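Local coordinates for protein 4-alpha-glucanotransferase (Corynebacterium glutamicum, PDB 5B68) that belongs to the amylomaltase (disproportionating enzyme) family and joins an N-terminal beta-sandwich domain to a TIM-barrel glucanotransferase domain, at residues A79-E84 with L159-A164. Numbering follows the deposited sequence.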
loop_
_atom_site.group_PDB
_atom_site.type_symbol
_atom_site.label_atom_id
_atom_site.label_comp_id
_atom_site.label_asym_id
_atom_site.label_seq_id
_atom_site.Cartn_x
_atom_site.Cartn_y
_atom_site.Cartn_z
ATOM N N ALA A 79 14.079 -2.718 -17.956
ATOM C CA ALA A 79 14.199 -1.695 -19.032
ATOM C C ALA A 79 12.814 -1.231 -19.369
ATOM O O ALA A 79 11.819 -1.990 -19.266
ATOM C CB ALA A 79 14.892 -2.273 -20.245
ATOM N N VAL A 80 12.714 0.043 -19.771
ATOM C CA VAL A 80 11.469 0.543 -20.279
ATOM C C VAL A 80 11.354 0.115 -21.714
ATOM O O VAL A 80 12.369 0.029 -22.420
ATOM C CB VAL A 80 11.425 2.069 -20.212
ATOM C CG1 VAL A 80 10.153 2.642 -20.884
ATOM C CG2 VAL A 80 11.580 2.459 -18.751
ATOM N N GLU A 81 10.141 -0.216 -22.111
ATOM C CA GLU A 81 9.795 -0.557 -23.528
ATOM C C GLU A 81 10.474 0.359 -24.517
ATOM O O GLU A 81 10.490 1.507 -24.306
ATOM C CB GLU A 81 8.273 -0.427 -23.700
ATOM C CG GLU A 81 7.743 -1.328 -24.774
ATOM C CD GLU A 81 6.239 -1.326 -24.868
ATOM O OE1 GLU A 81 5.738 -2.276 -25.545
ATOM O OE2 GLU A 81 5.615 -0.387 -24.263
ATOM N N GLY A 82 11.124 -0.166 -25.552
ATOM C CA GLY A 82 11.841 0.684 -26.499
ATOM C C GLY A 82 13.328 0.918 -26.213
ATOM O O GLY A 82 14.044 1.361 -27.098
ATOM N N ASP A 83 13.811 0.694 -24.976
ATOM C CA ASP A 83 15.228 0.937 -24.643
ATOM C C ASP A 83 16.084 -0.260 -25.001
ATOM O O ASP A 83 15.793 -1.365 -24.609
ATOM C CB ASP A 83 15.377 1.326 -23.187
ATOM C CG ASP A 83 16.824 1.668 -22.794
ATOM O OD1 ASP A 83 17.607 2.130 -23.663
ATOM O OD2 ASP A 83 17.153 1.491 -21.593
ATOM N N GLU A 84 17.117 -0.035 -25.817
ATOM C CA GLU A 84 18.099 -1.049 -26.156
ATOM C C GLU A 84 19.184 -1.098 -25.080
ATOM O O GLU A 84 20.310 -0.692 -25.264
ATOM C CB GLU A 84 18.704 -0.779 -27.546
ATOM C CG GLU A 84 17.717 -0.941 -28.663
ATOM C CD GLU A 84 18.348 -0.565 -30.010
ATOM O OE1 GLU A 84 18.337 0.606 -30.365
ATOM O OE2 GLU A 84 18.910 -1.429 -30.668
ATOM N N LEU A 159 14.483 -10.447 -16.840
ATOM C CA LEU A 159 14.518 -9.343 -17.781
ATOM C C LEU A 159 13.099 -8.814 -17.874
ATOM O O LEU A 159 12.199 -9.502 -18.420
ATOM C CB LEU A 159 14.972 -9.798 -19.182
ATOM C CG LEU A 159 14.957 -8.719 -20.287
ATOM C CD1 LEU A 159 15.793 -7.496 -19.974
ATOM C CD2 LEU A 159 15.386 -9.252 -21.646
ATOM N N ILE A 160 12.876 -7.634 -17.303
ATOM C CA ILE A 160 11.554 -7.158 -17.044
ATOM C C ILE A 160 11.373 -5.871 -17.827
ATOM O O ILE A 160 12.124 -4.930 -17.633
ATOM C CB ILE A 160 11.403 -6.906 -15.548
ATOM C CG1 ILE A 160 11.669 -8.227 -14.760
ATOM C CG2 ILE A 160 10.001 -6.415 -15.256
ATOM C CD1 ILE A 160 12.220 -7.971 -13.408
ATOM N N ILE A 161 10.389 -5.845 -18.675
ATOM C CA ILE A 161 10.181 -4.742 -19.591
ATOM C C ILE A 161 8.891 -3.964 -19.183
ATOM O O ILE A 161 7.788 -4.541 -19.036
ATOM C CB ILE A 161 10.051 -5.289 -21.013
ATOM C CG1 ILE A 161 11.305 -6.119 -21.422
ATOM C CG2 ILE A 161 9.811 -4.165 -21.980
ATOM C CD1 ILE A 161 12.624 -5.336 -21.381
ATOM N N THR A 162 9.057 -2.673 -18.957
ATOM C CA THR A 162 8.062 -1.901 -18.249
ATOM C C THR A 162 7.544 -0.783 -19.153
ATOM O O THR A 162 8.209 -0.371 -20.104
ATOM C CB THR A 162 8.627 -1.330 -16.978
ATOM O OG1 THR A 162 9.558 -0.296 -17.272
ATOM C CG2 THR A 162 9.254 -2.393 -16.056
ATOM N N PRO A 163 6.283 -0.376 -18.942
ATOM C CA PRO A 163 5.730 0.643 -19.858
ATOM C C PRO A 163 6.210 2.057 -19.587
ATOM O O PRO A 163 6.386 2.469 -18.430
ATOM C CB PRO A 163 4.215 0.495 -19.664
ATOM C CG PRO A 163 4.112 0.088 -18.234
ATOM C CD PRO A 163 5.252 -0.870 -18.006
ATOM N N ALA A 164 6.372 2.833 -20.656
ATOM C CA ALA A 164 6.727 4.222 -20.504
ATOM C C ALA A 164 5.664 5.050 -19.685
ATOM O O ALA A 164 6.035 5.873 -18.896
ATOM C CB ALA A 164 6.983 4.850 -21.889
#
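Val80 and Thr162 pair across two parallel strands, and their side chains, on one face of the sheet, cross at about a right angle. Val80 has CG1 anti to its backbone N (chi1 174°), which leaves CG2 beside that nitrogen and 3.7 Å from Thr162 OG1. CG1 meets the chain beyond the strand, approaching Ala164 CB to 4.0 Å. Thr162 OG1, between its own N and carbonyl carbon (chi1 71°), is turned toward Val80 CA and Ala79 O; it is hydrogen-bonded to Arg524, which also binds Pro163 O, while its 3.5 Å approach to Ala79 O is at most a weak bond. On the other face, Ile161 bends its CD1 methyl to 4.0 Å from Ala79 CB, and its CG2 branch reaches Glu81 CA at 3.9 Å.

Three backbone bonds set the register: Ala79 N to Ile160 O, Thr162 N to Ala79 O at 2.9 Å, and Glu81 N to Thr162 O, nearly straight at 175° and 2.8 Å long. Ala79 O also receives a CA-H...O contact from Ile161 CA. The chain then leaves the strand in a type II turn from Val80 to Asp83, closed by Asp83 N on Val80 O, with Gly82 at a positive phi. Ile160 and Pro163 pack on helix 487-500, placing this parallel pair of strands, 76-80 with 153-162, in an otherwise antiparallel sheet of the N-terminal beta-sandwich domain, against the glucanotransferase domain.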